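Local atomic coordinates of intracellular protein transport protein USO1 (Saccharomyces cerevisiae S288c, PDB entry 6LSU), a protein that tethers membranes in protein transport from the endoplasmic reticulum to the Golgi complex, using a globular head, to which this chain belongs, and a coiled-coil tail. Residues 277-280 / 281-284; 306-309 / 310-313; 340-343 / 344-348. All coordinates share one frame; numbering follows the deposited sequence.

In the fold
The three interactions lie on three helices in the middle of the ARM-repeat array, interactions 1 and 2 in ARM 5 and interaction 3 in ARM 6. Interaction 1 starts a helix next to a loop and is only partly buried; interaction 2 is the mid-part of a buried helix, nearest the centre of the chain; interaction 3 is a buried helix end. Their bonds differ accordingly, from a first turn, through an unbroken i to i+4 ladder, to a last turn in which Arg343 O accepts from both Phe346 N and Phe347 N. Interaction 2 touches both others: Ile313 meets Leu283 of interaction 1, while Ile307 and Leu311 pack on Leu344 and Val341 of interaction 3.

Interaction 1 (277-280 / 281-284); sequences TGNL and PKLA
The loop after helix 268-276 runs into helix 280-287, and Asn279 O receives an i to i+4 bond from Leu283 N at 3.0 Å with an N-H...O angle of 159°. Lys282 N also leans on Asn279 O, at 2.7 Å, but the bond is weak because its hydrogen points well off the oxygen. The next rung is straighter: Ala284 N gives its hydrogen to Leu280 O at 2.8 Å and 171°. Pro281 sits in this opening turn, where its lack of an N-H costs the helix no bond. Its ring, next to Leu280 in the chain, reaches back past that residue to bring CD 3.4 Å from Gly278 O. Gly278, which has a positive phi, lies between the two helices, which adjoin each other within ARM 5 of the globular head. On the flank facing helix 233-244, where Lys282 touches Glu235 and Phe238, its aliphatic part folds back over the loop, the chain bent at chi2, and brings CD to 3.5 Å from Gly278 O and 4.2 Å from Asn279 OD1. The Asn279 amide is anchored by ND2, which bonds to Phe274 O in the last turn of helix 268-276, while Phe234 and Phe238 of helix 233-244 lie against the same side chain. Leu280 and Leu283 are both buried: Leu280 rests on Leu275 and Ser335, and Leu283, with CG anti to the backbone N (chi1 -171°), reaches Phe274 of helix 268-276 and Ile313 and Val314 of helix 301-317.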
loop_
_atom_site.group_PDB
_atom_site.type_symbol
_atom_site.label_atom_id
_atom_site.label_comp_id
_atom_site.label_asym_id
_atom_site.label_seq_id
_atom_site.Cartn_x
_atom_site.Cartn_y
_atom_site.Cartn_z
ATOM N N THR A 277 13.609 -6.825 20.345
ATOM C CA THR A 277 13.895 -5.868 21.451
ATOM C C THR A 277 12.576 -5.460 22.136
ATOM O O THR A 277 12.549 -4.425 22.852
ATOM C CB THR A 277 14.755 -4.699 20.954
ATOM O OG1 THR A 277 14.036 -3.481 20.724
ATOM C CG2 THR A 277 15.466 -5.025 19.662
ATOM N N GLY A 278 11.509 -6.238 21.953
ATOM C CA GLY A 278 10.271 -6.077 22.739
ATOM C C GLY A 278 9.409 -4.932 22.257
ATOM O O GLY A 278 8.591 -4.503 23.066
ATOM N N ASN A 279 9.468 -4.565 20.968
ATOM C CA ASN A 279 8.596 -3.527 20.345
ATOM C C ASN A 279 7.199 -4.072 19.966
ATOM O O ASN A 279 6.202 -3.337 20.214
ATOM C CB ASN A 279 9.301 -2.907 19.145
ATOM C CG ASN A 279 10.475 -2.074 19.588
ATOM O OD1 ASN A 279 10.284 -1.093 20.329
ATOM N ND2 ASN A 279 11.661 -2.457 19.134
ATOM N N LEU A 280 7.092 -5.293 19.425
ATOM C CA LEU A 280 5.797 -5.861 18.968
ATOM C C LEU A 280 4.675 -5.588 19.966
ATOM O O LEU A 280 3.625 -5.093 19.579
ATOM C CB LEU A 280 5.921 -7.361 18.713
ATOM C CG LEU A 280 6.601 -7.706 17.402
ATOM C CD1 LEU A 280 6.346 -9.160 17.046
ATOM C CD2 LEU A 280 6.117 -6.770 16.302
ATOM N N PRO A 281 4.825 -5.897 21.270
ATOM C CA PRO A 281 3.732 -5.676 22.220
ATOM C C PRO A 281 3.286 -4.208 22.231
ATOM O O PRO A 281 2.128 -3.937 22.409
ATOM C CB PRO A 281 4.333 -6.027 23.576
ATOM C CG PRO A 281 5.545 -6.850 23.254
ATOM C CD PRO A 281 6.053 -6.377 21.912
ATOM N N LYS A 282 4.241 -3.302 22.034
ATOM C CA LYS A 282 4.014 -1.833 22.001
ATOM C C LYS A 282 3.211 -1.455 20.745
ATOM O O LYS A 282 2.246 -0.709 20.878
ATOM C CB LYS A 282 5.358 -1.100 22.058
ATOM C CG LYS A 282 5.957 -1.047 23.452
ATOM C CD LYS A 282 7.457 -1.183 23.478
ATOM C CE LYS A 282 8.035 -0.727 24.792
ATOM N NZ LYS A 282 9.452 -0.344 24.597
ATOM N N LEU A 283 3.623 -1.958 19.580
ATOM C CA LEU A 283 2.978 -1.702 18.263
ATOM C C LEU A 283 1.560 -2.298 18.272
ATOM O O LEU A 283 0.608 -1.598 17.886
ATOM C CB LEU A 283 3.856 -2.342 17.189
ATOM C CG LEU A 283 3.470 -2.011 15.758
ATOM C CD1 LEU A 283 3.446 -0.517 15.567
ATOM C CD2 LEU A 283 4.453 -2.640 14.791
ATOM N N ALA A 284 1.422 -3.524 18.762
ATOM C CA ALA A 284 0.143 -4.217 19.003
ATOM C C ALA A 284 -0.740 -3.346 19.868
ATOM O O ALA A 284 -1.941 -3.262 19.607
ATOM C CB ALA A 284 0.363 -5.516 19.718
#

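Interaction 2 (306-309 / 310-313); sequences NINT and ALDI
Ile307 O takes the hydrogen of Leu311 N at 2.8 Å. The bonds on either side continue the ladder, Ala310 N to Asn306 O at 2.9 Å, almost linear at 175°, and Asp312 N to Asn308 O at 2.8 Å, more bent at 140°. A fourth rung runs from Ile313 N to Thr309 O at 3.0 Å, which makes the whole segment regular alpha helix. Leu311 has CG beside its own backbone N (chi1 -74°), which swings the isobutyl group back toward the previous turn, where CG lies 3.4 Å from Ile307 O and CD1 comes to 4.0 Å from Asn308 OD1; the Asn308 and Leu311 side chains cross obliquely there. Helix 301-317 belongs to ARM 5 and is wedged in the stack of helices: helix 251-264 touches Asn306, Thr309 and Ile313, helix 354-366 touches Ile307, Asn308 and Leu311, and Leu287 of helix 280-287 fits against Ile307, Ala310 and Leu311. Apolar side chains make most of these junctions, but the buried Asn306 amide has its own partners, OD1 accepting from Gln302 NE2 and ND2 donating to Leu247 O. Thr309 turns its hydroxyl back along the helix to bond Val305 O, with the methyl CG2 anti to the backbone N; the side chain meets Leu257 of helix 251-264. The Asp312 carboxylate folds back beside Asn308 O, OD1 being 3.4 Å from that oxygen; both atoms are acceptors, so nothing is bonded between them.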
loop_
_atom_site.group_PDB
_atom_site.type_symbol
_atom_site.label_atom_id
_atom_site.label_comp_id
_atom_site.label_asym_id
_atom_site.label_seq_id
_atom_site.Cartn_x
_atom_site.Cartn_y
_atom_site.Cartn_z
ATOM N N ASN A 306 -2.166 7.786 11.007
ATOM C CA ASN A 306 -1.291 7.242 12.075
ATOM C C ASN A 306 -1.443 5.714 11.971
ATOM O O ASN A 306 -0.453 4.984 11.843
ATOM C CB ASN A 306 -1.589 7.815 13.464
ATOM C CG ASN A 306 -1.158 9.264 13.647
ATOM O OD1 ASN A 306 -0.465 9.843 12.816
ATOM N ND2 ASN A 306 -1.573 9.844 14.769
ATOM N N ILE A 307 -2.669 5.217 11.969
ATOM C CA ILE A 307 -2.815 3.742 12.067
ATOM C C ILE A 307 -2.218 3.149 10.785
ATOM O O ILE A 307 -1.635 2.039 10.859
ATOM C CB ILE A 307 -4.246 3.264 12.344
ATOM C CG1 ILE A 307 -4.245 1.816 12.865
ATOM C CG2 ILE A 307 -5.179 3.417 11.136
ATOM C CD1 ILE A 307 -5.543 1.427 13.610
ATOM N N ASN A 308 -2.368 3.816 9.636
ATOM C CA ASN A 308 -1.973 3.186 8.375
ATOM C C ASN A 308 -0.441 3.121 8.398
ATOM O O ASN A 308 0.169 2.138 7.889
ATOM C CB ASN A 308 -2.588 3.936 7.193
ATOM C CG ASN A 308 -3.953 3.432 6.757
ATOM O OD1 ASN A 308 -4.471 2.404 7.215
ATOM N ND2 ASN A 308 -4.575 4.176 5.860
ATOM N N THR A 309 0.191 4.194 8.880
ATOM C CA THR A 309 1.659 4.212 9.047
ATOM C C THR A 309 2.074 3.059 9.985
ATOM O O THR A 309 3.039 2.292 9.624
ATOM C CB THR A 309 2.148 5.570 9.528
ATOM O OG1 THR A 309 1.611 6.607 8.696
ATOM C CG2 THR A 309 3.675 5.639 9.478
ATOM N N ALA A 310 1.391 2.900 11.121
ATOM C CA ALA A 310 1.610 1.747 12.025
ATOM C C ALA A 310 1.505 0.392 11.285
ATOM O O ALA A 310 2.402 -0.444 11.423
ATOM C CB ALA A 310 0.661 1.843 13.200
ATOM N N LEU A 311 0.450 0.189 10.506
ATOM C CA LEU A 311 0.214 -1.029 9.705
ATOM C C LEU A 311 1.359 -1.212 8.725
ATOM O O LEU A 311 1.742 -2.390 8.518
ATOM C CB LEU A 311 -1.143 -0.980 9.016
ATOM C CG LEU A 311 -2.336 -1.209 9.952
ATOM C CD1 LEU A 311 -3.675 -0.941 9.238
ATOM C CD2 LEU A 311 -2.343 -2.622 10.512
ATOM N N ASP A 312 1.875 -0.117 8.168
ATOM C CA ASP A 312 2.957 -0.154 7.133
ATOM C C ASP A 312 4.223 -0.679 7.823
ATOM O O ASP A 312 4.926 -1.495 7.234
ATOM C CB ASP A 312 3.143 1.193 6.401
ATOM C CG ASP A 312 2.028 1.520 5.410
ATOM O OD1 ASP A 312 1.213 0.583 5.069
ATOM O OD2 ASP A 312 1.955 2.691 4.982
ATOM N N ILE A 313 4.466 -0.298 9.073
ATOM C CA ILE A 313 5.666 -0.747 9.805
ATOM C C ILE A 313 5.565 -2.258 9.931
ATOM O O ILE A 313 6.567 -2.929 9.580
ATOM C CB ILE A 313 5.779 -0.048 11.150
ATOM C CG1 ILE A 313 6.251 1.401 10.999
ATOM C CG2 ILE A 313 6.643 -0.863 12.065
ATOM C CD1 ILE A 313 5.850 2.294 12.189
#

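Interaction 3 (340-343 / 344-348); sequences VVLR and LAFFH
The Phe346 ring lies alongside Leu342, both side chains pointing the same way, with ring atom CE2 4.0 Å from Leu342 CD2. One face of the ring has Ala345 CB over its centre, 4.2 Å above the plane. Trp411 of helix 404-414 makes an edge-to-face (T-shaped) stack with it, and Val404, Ile407 and Leu408 of that helix also touch the ring. The ring reaches this place because CG stands beside the backbone N (chi1 -59°), so that it folds back over the preceding turn. Phe347 turns the other way, its CG anti to the backbone N (chi1 -173°), and carries its ring off the helix. Here helix 337-346 of ARM 6 ends, and its bonding changes. Upstream, Leu344 N meets Val340 O at 3.1 Å and Ala345 N meets Val341 O at 2.9 Å, as in any alpha helix. At the end Arg343 O accepts from Phe347 N at 2.9 Å, while Phe346 N keeps a weak bond to Leu342 O and also reaches Arg343 O, 3.3 Å away and above the carbonyl plane. Arg355 bonds Phe347 O just beyond the last turn and, weakly, Ala345 O. Val341, Leu342 and Ala345 pack on helix 354-366, and Arg343 and Leu344 on Ile291.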
loop_
_atom_site.group_PDB
_atom_site.type_symbol
_atom_site.label_atom_id
_atom_site.label_comp_id
_atom_site.label_asym_id
_atom_site.label_seq_id
_atom_site.Cartn_x
_atom_site.Cartn_y
_atom_site.Cartn_z
ATOM N N VAL A 340 -4.731 -8.700 16.128
ATOM C CA VAL A 340 -5.096 -7.253 16.234
ATOM C C VAL A 340 -5.363 -6.676 14.827
ATOM O O VAL A 340 -6.358 -5.917 14.696
ATOM C CB VAL A 340 -4.039 -6.451 17.000
ATOM C CG1 VAL A 340 -4.405 -4.969 17.010
ATOM C CG2 VAL A 340 -3.941 -6.967 18.426
ATOM N N VAL A 341 -4.524 -6.962 13.824
ATOM C CA VAL A 341 -4.802 -6.324 12.504
ATOM C C VAL A 341 -6.103 -6.905 11.895
ATOM O O VAL A 341 -6.800 -6.176 11.256
ATOM C CB VAL A 341 -3.584 -6.259 11.551
ATOM C CG1 VAL A 341 -2.258 -6.134 12.264
ATOM C CG2 VAL A 341 -3.572 -7.326 10.530
ATOM N N LEU A 342 -6.438 -8.172 12.131
ATOM C CA LEU A 342 -7.682 -8.803 11.617
ATOM C C LEU A 342 -8.870 -8.230 12.340
ATOM O O LEU A 342 -9.895 -8.122 11.683
ATOM C CB LEU A 342 -7.676 -10.318 11.826
ATOM C CG LEU A 342 -6.722 -11.116 10.945
ATOM C CD1 LEU A 342 -6.771 -12.596 11.339
ATOM C CD2 LEU A 342 -7.071 -10.926 9.491
ATOM N N ARG A 343 -8.742 -7.838 13.612
ATOM C CA ARG A 343 -9.809 -7.047 14.287
ATOM C C ARG A 343 -10.000 -5.724 13.551
ATOM O O ARG A 343 -11.153 -5.352 13.386
ATOM C CB ARG A 343 -9.515 -6.815 15.768
ATOM C CG ARG A 343 -9.908 -8.006 16.618
ATOM C CD ARG A 343 -9.720 -7.712 18.107
ATOM N NE ARG A 343 -9.348 -8.953 18.779
ATOM C CZ ARG A 343 -8.190 -9.192 19.389
ATOM N NH1 ARG A 343 -7.267 -8.250 19.505
ATOM N NH2 ARG A 343 -7.966 -10.388 19.901
ATOM N N LEU A 344 -8.925 -5.031 13.170
ATOM C CA LEU A 344 -9.020 -3.739 12.449
ATOM C C LEU A 344 -9.693 -3.975 11.080
ATOM O O LEU A 344 -10.438 -3.082 10.628
ATOM C CB LEU A 344 -7.627 -3.123 12.294
ATOM C CG LEU A 344 -6.988 -2.591 13.583
ATOM C CD1 LEU A 344 -5.580 -2.127 13.308
ATOM C CD2 LEU A 344 -7.762 -1.440 14.195
ATOM N N ALA A 345 -9.410 -5.118 10.436
ATOM C CA ALA A 345 -9.992 -5.439 9.113
ATOM C C ALA A 345 -11.529 -5.581 9.269
ATOM O O ALA A 345 -12.205 -5.051 8.438
ATOM C CB ALA A 345 -9.316 -6.668 8.504
ATOM N N PHE A 346 -12.048 -6.171 10.347
ATOM C CA PHE A 346 -13.439 -6.714 10.457
ATOM C C PHE A 346 -14.325 -5.878 11.379
ATOM O O PHE A 346 -15.526 -5.942 11.293
ATOM C CB PHE A 346 -13.466 -8.183 10.883
ATOM C CG PHE A 346 -12.705 -9.071 9.925
ATOM C CD1 PHE A 346 -12.964 -9.025 8.566
ATOM C CD2 PHE A 346 -11.741 -9.956 10.374
ATOM C CE1 PHE A 346 -12.259 -9.816 7.670
ATOM C CE2 PHE A 346 -11.035 -10.746 9.467
ATOM C CZ PHE A 346 -11.265 -10.640 8.112
ATOM N N PHE A 347 -13.764 -5.085 12.253
ATOM C CA PHE A 347 -14.548 -4.364 13.274
ATOM C C PHE A 347 -15.426 -3.376 12.527
ATOM O O PHE A 347 -15.006 -2.852 11.428
ATOM C CB PHE A 347 -13.578 -3.664 14.216
ATOM C CG PHE A 347 -14.142 -2.987 15.444
ATOM C CD1 PHE A 347 -14.721 -3.723 16.471
ATOM C CD2 PHE A 347 -13.957 -1.621 15.641
ATOM C CE1 PHE A 347 -15.191 -3.087 17.618
ATOM C CE2 PHE A 347 -14.433 -0.987 16.780
ATOM C CZ PHE A 347 -15.038 -1.719 17.776
ATOM N N HIS A 348 -16.543 -3.022 13.148
ATOM C CA HIS A 348 -17.547 -2.184 12.463
ATOM C C HIS A 348 -17.031 -0.736 12.353
ATOM O O HIS A 348 -17.251 -0.118 11.297
ATOM C CB HIS A 348 -18.918 -2.354 13.137
ATOM C CG HIS A 348 -18.972 -1.831 14.520
ATOM N ND1 HIS A 348 -18.608 -2.609 15.618
ATOM C CD2 HIS A 348 -19.274 -0.591 14.980
ATOM C CE1 HIS A 348 -18.724 -1.884 16.719
ATOM N NE2 HIS A 348 -19.153 -0.639 16.352
#